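Local coordinates for uncharacterized protein Dfer_1899 (Dyadobacter fermentans, PDB 5HX0) that is of unknown function but folds as a beta-propeller of the kind found in sialidases, at residues Gly41-Arg52 and Pro391-Arg402. Numbering follows the deposited sequence.
Sequences GVRKVEDVVIYR and PQHIAGSILEIR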
loop_
_atom_site.group_PDB
_atom_site.type_symbol
_atom_site.label_atom_id
_atom_site.label_comp_id
_atom_site.label_asym_id
_atom_site.label_seq_id
_atom_site.Cartn_x
_atom_site.Cartn_y
_atom_site.Cartn_z
ATOM N N GLY A 41 8.307 -25.981 -35.375
ATOM C CA GLY A 41 8.819 -26.042 -34.026
ATOM C C GLY A 41 8.064 -25.222 -33.003
ATOM O O GLY A 41 8.518 -25.140 -31.854
ATOM N N VAL A 42 6.938 -24.610 -33.376
ATOM C CA VAL A 42 6.130 -23.815 -32.455
ATOM C C VAL A 42 4.759 -24.453 -32.312
ATOM O O VAL A 42 4.125 -24.800 -33.312
ATOM C CB VAL A 42 5.985 -22.360 -32.923
ATOM C CG1 VAL A 42 5.158 -21.580 -31.929
ATOM C CG2 VAL A 42 7.349 -21.746 -33.090
ATOM N N ARG A 43 4.296 -24.573 -31.069
ATOM C CA ARG A 43 3.004 -25.162 -30.755
ATOM C C ARG A 43 2.522 -24.593 -29.422
ATOM O O ARG A 43 3.296 -24.515 -28.465
ATOM C CB ARG A 43 3.132 -26.693 -30.694
ATOM C CG ARG A 43 1.941 -27.442 -30.161
ATOM C CD ARG A 43 2.195 -28.949 -30.208
ATOM N NE ARG A 43 3.125 -29.394 -29.172
ATOM C CZ ARG A 43 2.743 -29.852 -27.982
ATOM N NH1 ARG A 43 1.453 -29.910 -27.685
ATOM N NH2 ARG A 43 3.644 -30.238 -27.085
ATOM N N LYS A 44 1.256 -24.200 -29.354
ATOM C CA LYS A 44 0.686 -23.775 -28.086
ATOM C C LYS A 44 0.258 -25.000 -27.297
ATOM O O LYS A 44 -0.530 -25.813 -27.781
ATOM C CB LYS A 44 -0.501 -22.838 -28.287
ATOM C CG LYS A 44 -1.161 -22.464 -26.953
ATOM C CD LYS A 44 -1.932 -21.154 -27.031
ATOM C CE LYS A 44 -3.287 -21.374 -27.603
ATOM N NZ LYS A 44 -4.198 -20.226 -27.382
ATOM N N VAL A 45 0.786 -25.139 -26.088
ATOM C CA VAL A 45 0.399 -26.259 -25.245
ATOM C C VAL A 45 -0.981 -26.025 -24.653
ATOM O O VAL A 45 -1.879 -26.867 -24.769
ATOM C CB VAL A 45 1.459 -26.480 -24.154
ATOM C CG1 VAL A 45 1.051 -27.625 -23.205
ATOM C CG2 VAL A 45 2.795 -26.766 -24.798
ATOM N N GLU A 46 -1.178 -24.869 -24.026
ATOM C CA GLU A 46 -2.456 -24.538 -23.411
ATOM C C GLU A 46 -2.420 -23.074 -22.994
ATOM O O GLU A 46 -1.361 -22.449 -22.939
ATOM C CB GLU A 46 -2.730 -25.424 -22.201
ATOM C CG GLU A 46 -1.650 -25.338 -21.140
ATOM C CD GLU A 46 -1.941 -26.230 -19.942
ATOM O OE1 GLU A 46 -3.134 -26.486 -19.654
ATOM O OE2 GLU A 46 -0.974 -26.678 -19.293
ATOM N N ASP A 47 -3.588 -22.540 -22.702
ATOM C CA ASP A 47 -3.706 -21.248 -22.046
ATOM C C ASP A 47 -3.968 -21.463 -20.563
ATOM O O ASP A 47 -4.571 -22.467 -20.177
ATOM C CB ASP A 47 -4.839 -20.446 -22.660
ATOM C CG ASP A 47 -4.572 -20.121 -24.099
ATOM O OD1 ASP A 47 -3.400 -19.843 -24.427
ATOM O OD2 ASP A 47 -5.513 -20.173 -24.902
ATOM N N VAL A 48 -3.504 -20.526 -19.727
ATOM C CA VAL A 48 -3.724 -20.622 -18.288
ATOM C C VAL A 48 -4.233 -19.286 -17.758
ATOM O O VAL A 48 -4.043 -18.229 -18.366
ATOM C CB VAL A 48 -2.459 -21.062 -17.518
ATOM C CG1 VAL A 48 -1.974 -22.379 -18.046
ATOM C CG2 VAL A 48 -1.340 -20.002 -17.622
ATOM N N VAL A 49 -4.924 -19.354 -16.626
ATOM C CA VAL A 49 -5.297 -18.172 -15.856
ATOM C C VAL A 49 -4.348 -18.093 -14.666
ATOM O O VAL A 49 -4.182 -19.070 -13.929
ATOM C CB VAL A 49 -6.767 -18.218 -15.409
ATOM C CG1 VAL A 49 -7.059 -17.045 -14.472
ATOM C CG2 VAL A 49 -7.691 -18.126 -16.637
ATOM N N ILE A 50 -3.681 -16.956 -14.516
ATOM C CA ILE A 50 -2.630 -16.796 -13.528
ATOM C C ILE A 50 -3.144 -16.099 -12.274
ATOM O O ILE A 50 -2.835 -16.513 -11.160
ATOM C CB ILE A 50 -1.435 -16.041 -14.157
ATOM C CG1 ILE A 50 -0.787 -16.924 -15.231
ATOM C CG2 ILE A 50 -0.406 -15.588 -13.074
ATOM C CD1 ILE A 50 0.427 -16.309 -15.909
ATOM N N TYR A 51 -3.957 -15.057 -12.432
ATOM C CA TYR A 51 -4.590 -14.412 -11.284
ATOM C C TYR A 51 -5.832 -13.693 -11.764
ATOM O O TYR A 51 -5.763 -12.906 -12.718
ATOM C CB TYR A 51 -3.669 -13.410 -10.572
ATOM C CG TYR A 51 -4.414 -12.686 -9.480
ATOM C CD1 TYR A 51 -4.689 -13.314 -8.272
ATOM C CD2 TYR A 51 -4.932 -11.403 -9.688
ATOM C CE1 TYR A 51 -5.416 -12.665 -7.284
ATOM C CE2 TYR A 51 -5.650 -10.747 -8.702
ATOM C CZ TYR A 51 -5.886 -11.379 -7.504
ATOM O OH TYR A 51 -6.605 -10.721 -6.525
ATOM N N ARG A 52 -6.958 -13.964 -11.098
ATOM C CA ARG A 52 -8.244 -13.398 -11.484
ATOM C C ARG A 52 -9.089 -13.178 -10.242
ATOM O O ARG A 52 -9.300 -14.109 -9.460
ATOM C CB ARG A 52 -8.990 -14.330 -12.456
ATOM C CG ARG A 52 -10.360 -13.787 -12.876
ATOM C CD ARG A 52 -11.181 -14.843 -13.647
ATOM N NE ARG A 52 -12.494 -14.354 -14.095
ATOM C CZ ARG A 52 -13.576 -14.228 -13.326
ATOM N NH1 ARG A 52 -13.533 -14.520 -12.038
ATOM N NH2 ARG A 52 -14.716 -13.798 -13.856
ATOM N N PRO A 391 -13.448 -9.514 -15.896
ATOM C CA PRO A 391 -12.474 -8.556 -15.348
ATOM C C PRO A 391 -11.106 -8.626 -16.027
ATOM O O PRO A 391 -10.753 -9.597 -16.701
ATOM C CB PRO A 391 -12.349 -9.006 -13.894
ATOM C CG PRO A 391 -12.556 -10.520 -13.979
ATOM C CD PRO A 391 -13.586 -10.725 -15.066
ATOM N N GLN A 392 -10.319 -7.572 -15.815
ATOM C CA GLN A 392 -8.914 -7.598 -16.212
ATOM C C GLN A 392 -8.148 -8.541 -15.280
ATOM O O GLN A 392 -8.129 -8.342 -14.059
ATOM C CB GLN A 392 -8.323 -6.188 -16.160
ATOM C CG GLN A 392 -8.477 -5.397 -17.450
ATOM C CD GLN A 392 -9.930 -5.124 -17.813
ATOM O OE1 GLN A 392 -10.769 -4.921 -16.939
ATOM N NE2 GLN A 392 -10.235 -5.121 -19.111
ATOM N N HIS A 393 -7.539 -9.578 -15.847
ATOM C CA HIS A 393 -6.848 -10.601 -15.069
ATOM C C HIS A 393 -5.514 -10.927 -15.740
ATOM O O HIS A 393 -5.273 -10.583 -16.907
ATOM C CB HIS A 393 -7.730 -11.865 -14.924
ATOM C CG HIS A 393 -8.073 -12.536 -16.224
ATOM N ND1 HIS A 393 -9.077 -12.087 -17.060
ATOM C CD2 HIS A 393 -7.544 -13.625 -16.829
ATOM C CE1 HIS A 393 -9.147 -12.870 -18.124
ATOM N NE2 HIS A 393 -8.214 -13.801 -18.018
ATOM N N ILE A 394 -4.637 -11.607 -15.002
ATOM C CA ILE A 394 -3.389 -12.116 -15.573
ATOM C C ILE A 394 -3.642 -13.506 -16.157
ATOM O O ILE A 394 -4.255 -14.364 -15.519
ATOM C CB ILE A 394 -2.273 -12.168 -14.513
ATOM C CG1 ILE A 394 -2.268 -10.869 -13.657
ATOM C CG2 ILE A 394 -0.903 -12.446 -15.193
ATOM C CD1 ILE A 394 -2.102 -9.571 -14.488
ATOM N N ALA A 395 -3.120 -13.745 -17.354
ATOM C CA ALA A 395 -3.276 -15.019 -18.036
ATOM C C ALA A 395 -1.958 -15.344 -18.735
ATOM O O ALA A 395 -1.002 -14.560 -18.708
ATOM C CB ALA A 395 -4.434 -14.962 -19.034
ATOM N N GLY A 396 -1.912 -16.497 -19.381
ATOM C CA GLY A 396 -0.720 -16.856 -20.117
ATOM C C GLY A 396 -1.018 -17.937 -21.128
ATOM O O GLY A 396 -2.055 -18.612 -21.079
ATOM N N SER A 397 -0.094 -18.076 -22.064
ATOM C CA SER A 397 -0.103 -19.149 -23.042
ATOM C C SER A 397 1.215 -19.890 -22.887
ATOM O O SER A 397 2.279 -19.265 -22.907
ATOM C CB SER A 397 -0.241 -18.602 -24.463
ATOM O OG SER A 397 -1.480 -17.949 -24.657
ATOM N N ILE A 398 1.154 -21.207 -22.740
ATOM C CA ILE A 398 2.363 -22.019 -22.674
ATOM C C ILE A 398 2.679 -22.543 -24.074
ATOM O O ILE A 398 1.845 -23.204 -24.704
ATOM C CB ILE A 398 2.202 -23.164 -21.670
ATOM C CG1 ILE A 398 1.980 -22.575 -20.261
ATOM C CG2 ILE A 398 3.444 -24.037 -21.668
ATOM C CD1 ILE A 398 1.746 -23.620 -19.180
ATOM N N LEU A 399 3.885 -22.246 -24.555
ATOM C CA LEU A 399 4.343 -22.632 -25.885
ATOM C C LEU A 399 5.412 -23.712 -25.792
ATOM O O LEU A 399 6.264 -23.683 -24.897
ATOM C CB LEU A 399 4.936 -21.435 -26.631
ATOM C CG LEU A 399 4.034 -20.225 -26.783
ATOM C CD1 LEU A 399 4.688 -19.217 -27.724
ATOM C CD2 LEU A 399 2.691 -20.698 -27.290
ATOM N N GLU A 400 5.375 -24.655 -26.733
ATOM C CA GLU A 400 6.469 -25.597 -26.939
ATOM C C GLU A 400 7.280 -25.099 -28.135
ATOM O O GLU A 400 6.736 -24.946 -29.236
ATOM C CB GLU A 400 5.941 -27.012 -27.182
ATOM C CG GLU A 400 7.031 -28.079 -27.211
ATOM C CD GLU A 400 6.548 -29.397 -27.796
ATOM O OE1 GLU A 400 6.194 -29.427 -29.003
ATOM O OE2 GLU A 400 6.513 -30.395 -27.043
ATOM N N ILE A 401 8.551 -24.794 -27.909
ATOM C CA ILE A 401 9.439 -24.304 -28.966
ATOM C C ILE A 401 10.613 -25.261 -29.007
ATOM O O ILE A 401 11.507 -25.188 -28.156
ATOM C CB ILE A 401 9.930 -22.869 -28.727
ATOM C CG1 ILE A 401 8.778 -21.935 -28.347
ATOM C CG2 ILE A 401 10.706 -22.356 -29.974
ATOM C CD1 ILE A 401 7.711 -21.841 -29.389
ATOM N N ARG A 402 10.635 -26.151 -29.986
ATOM C CA ARG A 402 11.786 -27.034 -30.104
ATOM C C ARG A 402 12.742 -26.552 -31.205
ATOM O O ARG A 402 12.413 -25.647 -31.988
ATOM C CB ARG A 402 11.338 -28.474 -30.358
ATOM C CG ARG A 402 10.706 -28.726 -31.705
ATOM C CD ARG A 402 10.299 -30.184 -31.793
ATOM N NE ARG A 402 9.389 -30.535 -30.708
ATOM C CZ ARG A 402 9.166 -31.773 -30.272
ATOM N NH1 ARG A 402 8.310 -31.976 -29.279
ATOM N NH2 ARG A 402 9.795 -32.809 -30.816
ATOM O OXT ARG A 402 13.874 -27.048 -31.316
#
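Ile398 sets CD1 4.1 Å from Val48 CG1, the two side chains crossing at about a right angle, while its CG2 touches Val45 CB. On the same face of the strand pair, Ile394 CG2 packs 3.8 Å from Ile50 CB. Gly396, opposite Val48, leaves room for Ile50 CD1, which comes to 3.6 Å from Ala395 O. Two classic bulges break the antiparallel register: Val45 and Glu46 both face Ile398, and Ile50 and Tyr51 both face Ile394, whose O takes Ile50 N at 2.8 Å and Tyr51 N at 3.2 Å from the same face of its carbonyl plane.

On the other face, Ser397 OG donates to Asp47 OD1 (2.7 Å) on the anti side, tilted 32° out of the carboxylate plane; Lys44 NZ forms a salt bridge to Asp47 on the syn lone pair of OD2 and also bonds the Leu357 carbonyl, and Ser397 OG also bonds Tyr383.

At the polar end, a bend at chi3 (74°) turns the Arg43 guanidinium edge-on to Glu400. NE meets OE1 and NH2 meets OE2 (2.9 Å), both from above the carboxylate plane, the two planes lying 74° apart. Arg402 adds weak bonds to both oxygens.

Strand 393-401 also pairs with strand 378-385, so the N-terminal strand 42-51 completes a four-stranded sheet otherwise built from the C-terminus, the "Velcro" closure characteristic of beta-propellers.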